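Local coordinates for putative cytoplasmic protein (Salmonella enterica subsp. enterica serovar Typhimurium, PDB 4J32), which is the type VI secretion effector Tae4, a papain-like NlpC/P60 cysteine peptidase that probably hydrolyses peptidoglycan, here bound to the immunity protein Tai4, at residues 119-133 with 162-174. Numbering follows the deposited sequence.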
loop_
_atom_site.group_PDB
_atom_site.type_symbol
_atom_site.label_atom_id
_atom_site.label_comp_id
_atom_site.label_asym_id
_atom_site.label_seq_id
_atom_site.Cartn_x
_atom_site.Cartn_y
_atom_site.Cartn_z
ATOM N N PHE A 119 -7.229 25.620 32.367
ATOM C CA PHE A 119 -7.764 24.529 33.180
ATOM C C PHE A 119 -7.055 24.385 34.506
ATOM O O PHE A 119 -7.349 23.475 35.287
ATOM C CB PHE A 119 -7.775 23.212 32.384
ATOM C CG PHE A 119 -8.682 23.253 31.200
ATOM C CD1 PHE A 119 -10.023 22.883 31.315
ATOM C CD2 PHE A 119 -8.211 23.725 29.971
ATOM C CE1 PHE A 119 -10.874 22.955 30.208
ATOM C CE2 PHE A 119 -9.056 23.812 28.861
ATOM C CZ PHE A 119 -10.393 23.428 28.982
ATOM N N ILE A 120 -6.129 25.301 34.774
ATOM C CA ILE A 120 -5.360 25.265 36.022
ATOM C C ILE A 120 -6.286 25.305 37.243
ATOM O O ILE A 120 -7.283 26.027 37.249
ATOM C CB ILE A 120 -4.300 26.401 36.051
ATOM C CG1 ILE A 120 -3.124 26.051 35.127
ATOM C CG2 ILE A 120 -3.783 26.669 37.471
ATOM C CD1 ILE A 120 -2.111 27.234 34.948
ATOM N N GLY A 121 -5.989 24.491 38.255
ATOM C CA GLY A 121 -6.706 24.591 39.520
ATOM C C GLY A 121 -7.967 23.755 39.643
ATOM O O GLY A 121 -8.599 23.729 40.711
ATOM N N LYS A 122 -8.352 23.092 38.554
ATOM C CA LYS A 122 -9.513 22.218 38.569
ATOM C C LYS A 122 -9.096 20.873 38.021
ATOM O O LYS A 122 -8.172 20.792 37.209
ATOM C CB LYS A 122 -10.649 22.796 37.731
ATOM C CG LYS A 122 -11.241 24.056 38.394
ATOM C CD LYS A 122 -12.296 24.703 37.560
ATOM C CE LYS A 122 -12.897 25.855 38.363
ATOM N NZ LYS A 122 -13.926 26.558 37.579
ATOM N N LYS A 123 -9.786 19.820 38.446
ATOM C CA LYS A 123 -9.372 18.459 38.058
ATOM C C LYS A 123 -10.546 17.563 37.681
ATOM O O LYS A 123 -11.648 17.702 38.235
ATOM C CB LYS A 123 -8.521 17.820 39.160
ATOM C CG LYS A 123 -9.237 17.561 40.486
ATOM C CD LYS A 123 -8.268 17.104 41.566
ATOM C CE LYS A 123 -9.019 16.731 42.862
ATOM N NZ LYS A 123 -9.681 17.904 43.521
ATOM N N GLY A 124 -10.323 16.666 36.721
ATOM C CA GLY A 124 -11.354 15.710 36.318
ATOM C C GLY A 124 -11.152 15.178 34.922
ATOM O O GLY A 124 -10.023 14.959 34.507
ATOM N N ILE A 125 -12.246 14.949 34.202
ATOM C CA ILE A 125 -12.150 14.376 32.870
ATOM C C ILE A 125 -12.146 15.527 31.858
ATOM O O ILE A 125 -13.042 16.378 31.884
ATOM C CB ILE A 125 -13.348 13.438 32.589
ATOM C CG1 ILE A 125 -13.372 12.264 33.587
ATOM C CG2 ILE A 125 -13.315 12.950 31.127
ATOM C CD1 ILE A 125 -14.680 11.476 33.558
ATOM N N ILE A 126 -11.145 15.546 30.979
ATOM C CA ILE A 126 -11.023 16.598 29.977
ATOM C C ILE A 126 -11.201 16.052 28.551
ATOM O O ILE A 126 -10.679 14.987 28.201
ATOM C CB ILE A 126 -9.684 17.393 30.123
ATOM C CG1 ILE A 126 -9.695 18.669 29.261
ATOM C CG2 ILE A 126 -8.459 16.512 29.816
ATOM C CD1 ILE A 126 -8.809 19.760 29.819
ATOM N N VAL A 127 -11.957 16.788 27.745
ATOM C CA VAL A 127 -12.083 16.503 26.327
ATOM C C VAL A 127 -11.577 17.712 25.578
ATOM O O VAL A 127 -11.927 18.842 25.922
ATOM C CB VAL A 127 -13.572 16.230 25.917
ATOM C CG1 VAL A 127 -13.738 16.177 24.380
ATOM C CG2 VAL A 127 -14.057 14.921 26.554
ATOM N N VAL A 128 -10.724 17.482 24.574
ATOM C CA VAL A 128 -10.329 18.537 23.656
ATOM C C VAL A 128 -10.676 18.091 22.236
ATOM O O VAL A 128 -10.318 16.980 21.827
ATOM C CB VAL A 128 -8.819 18.870 23.791
ATOM C CG1 VAL A 128 -8.446 20.064 22.940
ATOM C CG2 VAL A 128 -8.433 19.110 25.266
ATOM N N LYS A 129 -11.408 18.926 21.514
ATOM C CA LYS A 129 -11.670 18.685 20.103
ATOM C C LYS A 129 -10.895 19.738 19.330
ATOM O O LYS A 129 -10.791 20.902 19.755
ATOM C CB LYS A 129 -13.159 18.782 19.780
ATOM C CG LYS A 129 -14.017 17.642 20.371
ATOM C CD LYS A 129 -15.499 17.969 20.126
ATOM C CE LYS A 129 -16.458 16.898 20.679
ATOM N NZ LYS A 129 -17.730 17.533 21.255
ATOM N N GLY A 130 -10.347 19.346 18.190
ATOM C CA GLY A 130 -9.630 20.305 17.370
ATOM C C GLY A 130 -9.253 19.718 16.030
ATOM O O GLY A 130 -9.634 18.578 15.703
ATOM N N HIS A 131 -8.446 20.459 15.287
ATOM C CA HIS A 131 -7.990 19.993 13.982
ATOM C C HIS A 131 -6.486 19.741 13.919
ATOM O O HIS A 131 -5.718 20.244 14.745
ATOM C CB HIS A 131 -8.426 20.972 12.889
ATOM C CG HIS A 131 -7.868 22.358 13.034
ATOM N ND1 HIS A 131 -8.539 23.366 13.694
ATOM C CD2 HIS A 131 -6.727 22.917 12.563
ATOM C CE1 HIS A 131 -7.830 24.480 13.636
ATOM N NE2 HIS A 131 -6.729 24.237 12.947
ATOM N N GLY A 132 -6.061 18.964 12.927
ATOM C CA GLY A 132 -4.638 18.719 12.722
ATOM C C GLY A 132 -4.222 17.266 12.887
ATOM O O GLY A 132 -3.118 16.895 12.468
ATOM N N TRP A 133 -5.093 16.447 13.466
ATOM C CA TRP A 133 -4.822 15.010 13.597
ATOM C C TRP A 133 -5.547 14.213 12.534
ATOM O O TRP A 133 -6.689 14.499 12.199
ATOM C CB TRP A 133 -5.238 14.455 14.956
ATOM C CG TRP A 133 -4.306 14.772 16.083
ATOM C CD1 TRP A 133 -2.985 15.141 16.010
ATOM C CD2 TRP A 133 -4.639 14.717 17.471
ATOM N NE1 TRP A 133 -2.479 15.307 17.291
ATOM C CE2 TRP A 133 -3.477 15.062 18.197
ATOM C CE3 TRP A 133 -5.812 14.403 18.171
ATOM C CZ2 TRP A 133 -3.457 15.115 19.607
ATOM C CZ3 TRP A 133 -5.796 14.462 19.570
ATOM C CH2 TRP A 133 -4.616 14.810 20.269
ATOM N N PRO A 162 1.072 20.002 16.264
ATOM C CA PRO A 162 0.299 20.040 15.021
ATOM C C PRO A 162 -1.211 20.029 15.290
ATOM O O PRO A 162 -1.988 20.453 14.446
ATOM C CB PRO A 162 0.759 18.777 14.273
ATOM C CG PRO A 162 1.198 17.835 15.341
ATOM C CD PRO A 162 1.646 18.667 16.526
ATOM N N PHE A 163 -1.611 19.569 16.470
ATOM C CA PHE A 163 -3.003 19.640 16.893
ATOM C C PHE A 163 -3.358 21.067 17.333
ATOM O O PHE A 163 -2.649 21.653 18.152
ATOM C CB PHE A 163 -3.227 18.676 18.043
ATOM C CG PHE A 163 -4.651 18.569 18.477
ATOM C CD1 PHE A 163 -5.611 18.024 17.629
ATOM C CD2 PHE A 163 -5.034 19.014 19.743
ATOM C CE1 PHE A 163 -6.929 17.904 18.041
ATOM C CE2 PHE A 163 -6.357 18.900 20.167
ATOM C CZ PHE A 163 -7.307 18.345 19.311
ATOM N N VAL A 164 -4.420 21.628 16.754
ATOM C CA VAL A 164 -4.926 22.961 17.147
ATOM C C VAL A 164 -6.266 22.795 17.882
ATOM O O VAL A 164 -7.284 22.528 17.255
ATOM C CB VAL A 164 -5.107 23.894 15.943
ATOM C CG1 VAL A 164 -5.686 25.268 16.386
ATOM C CG2 VAL A 164 -3.779 24.081 15.189
ATOM N N PRO A 165 -6.256 22.937 19.219
ATOM C CA PRO A 165 -7.483 22.780 20.010
ATOM C C PRO A 165 -8.518 23.869 19.648
ATOM O O PRO A 165 -8.170 25.051 19.551
ATOM C CB PRO A 165 -7.006 22.960 21.467
ATOM C CG PRO A 165 -5.496 22.910 21.416
ATOM C CD PRO A 165 -5.076 23.261 20.042
ATOM N N GLU A 166 -9.756 23.444 19.405
ATOM C CA GLU A 166 -10.871 24.362 19.115
ATOM C C GLU A 166 -11.749 24.559 20.360
ATOM O O GLU A 166 -12.143 25.683 20.687
ATOM C CB GLU A 166 -11.742 23.788 17.988
ATOM C CG GLU A 166 -11.097 23.745 16.607
ATOM C CD GLU A 166 -11.592 22.563 15.785
ATOM O OE1 GLU A 166 -12.131 21.571 16.371
ATOM O OE2 GLU A 166 -11.393 22.595 14.560
ATOM N N VAL A 167 -12.077 23.448 21.029
ATOM C CA VAL A 167 -12.922 23.484 22.239
ATOM C C VAL A 167 -12.401 22.504 23.294
ATOM O O VAL A 167 -12.071 21.354 22.977
ATOM C CB VAL A 167 -14.416 23.129 21.954
ATOM C CG1 VAL A 167 -15.311 23.525 23.158
ATOM C CG2 VAL A 167 -14.929 23.767 20.677
ATOM N N GLY A 168 -12.326 22.960 24.544
ATOM C CA GLY A 168 -11.944 22.098 25.662
ATOM C C GLY A 168 -13.047 22.093 26.698
ATOM O O GLY A 168 -13.590 23.145 27.021
ATOM N N THR A 169 -13.355 20.909 27.225
ATOM C CA THR A 169 -14.474 20.710 28.142
ATOM C C THR A 169 -13.969 19.899 29.332
ATOM O O THR A 169 -13.303 18.874 29.149
ATOM C CB THR A 169 -15.606 19.924 27.426
ATOM O OG1 THR A 169 -16.028 20.651 26.272
ATOM C CG2 THR A 169 -16.827 19.673 28.343
ATOM N N LEU A 170 -14.287 20.362 30.539
ATOM C CA LEU A 170 -13.907 19.654 31.748
ATOM C C LEU A 170 -15.144 19.279 32.578
ATOM O O LEU A 170 -16.027 20.117 32.829
ATOM C CB LEU A 170 -12.928 20.508 32.576
ATOM C CG LEU A 170 -12.370 19.859 33.868
ATOM C CD1 LEU A 170 -11.274 18.836 33.580
ATOM C CD2 LEU A 170 -11.863 20.937 34.830
ATOM N N TRP A 171 -15.212 18.000 32.969
ATOM C CA TRP A 171 -16.147 17.566 34.021
ATOM C C TRP A 171 -15.319 17.340 35.276
ATOM O O TRP A 171 -14.449 16.477 35.291
ATOM C CB TRP A 171 -16.821 16.238 33.647
ATOM C CG TRP A 171 -17.911 16.370 32.606
ATOM C CD1 TRP A 171 -19.204 16.715 32.824
ATOM C CD2 TRP A 171 -17.786 16.145 31.200
ATOM N NE1 TRP A 171 -19.902 16.740 31.631
ATOM C CE2 TRP A 171 -19.057 16.368 30.622
ATOM C CE3 TRP A 171 -16.729 15.770 30.377
ATOM C CZ2 TRP A 171 -19.295 16.242 29.245
ATOM C CZ3 TRP A 171 -16.966 15.638 28.997
ATOM C CH2 TRP A 171 -18.244 15.872 28.453
ATOM N N ILE A 172 -15.584 18.127 36.313
ATOM C CA ILE A 172 -14.825 18.002 37.565
ATOM C C ILE A 172 -15.120 16.666 38.243
ATOM O O ILE A 172 -16.295 16.242 38.343
ATOM C CB ILE A 172 -15.139 19.197 38.519
ATOM C CG1 ILE A 172 -14.565 20.502 37.931
ATOM C CG2 ILE A 172 -14.639 18.934 39.932
ATOM C CD1 ILE A 172 -14.937 21.755 38.725
ATOM N N LEU A 173 -14.064 16.001 38.701
ATOM C CA LEU A 173 -14.206 14.809 39.543
ATOM C C LEU A 173 -13.883 15.153 40.993
ATOM O O LEU A 173 -12.887 15.827 41.254
ATOM C CB LEU A 173 -13.317 13.652 39.025
ATOM C CG LEU A 173 -13.597 13.091 37.609
ATOM C CD1 LEU A 173 -12.646 11.902 37.328
ATOM C CD2 LEU A 173 -15.051 12.639 37.454
ATOM N N PRO A 174 -14.744 14.713 41.940
ATOM C CA PRO A 174 -14.667 15.186 43.317
ATOM C C PRO A 174 -13.518 14.584 44.134
ATOM O O PRO A 174 -12.995 13.506 43.826
ATOM C CB PRO A 174 -16.014 14.743 43.904
ATOM C CG PRO A 174 -16.316 13.480 43.171
ATOM C CD PRO A 174 -15.864 13.766 41.751
ATOM O OXT PRO A 174 -13.136 15.184 45.156
HETATM O O HOH W 1 -12.236 18.276 42.300
HETATM O O HOH W 2 -10.776 16.499 45.872
HETATM O O HOH W 3 -12.829 18.558 15.790
#
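With CG of Phe163 swung opposite its backbone N (chi1 -175°) and CG of Trp133 beside its own (chi1 -77°), the two rings meet in a face-to-face stack at one end of an antiparallel strand pair, 124-131 with 164-172. These are the two inner strands of the four-stranded sheet in this papain-like fold. The six-membered ring of Trp133 lies 3.9 Å from the Phe163 ring, centroid to centroid, with the planes 20° apart; Val128 CG1 meets the Phe163 edge. Gly71 of a neighbouring immunity-protein chain packs on Trp133. Between Lys129 and Gly130 the register slips by one in a classic beta bulge, where Lys129 O accepts from both Glu166 N (2.8 Å) and Val167 N (3.1 Å). On one face of the sheet, Ile125, Val127 and Trp171 pack against helix 93-103, and Val127 CG2 touches the Trp171 edge at CZ3 (3.9 Å). On the other, Ile126 CD1 sits over the Phe119 ring, whose edge meets Leu170 CB at CD1 (4.0 Å). His131 carries Val164 CB over its imidazole face, 3.7 Å from the ring centroid, while its ND1 donates in the ring plane to Glu166 OE2 (3.1 Å), reaching that oxygen from above the carboxylate plane.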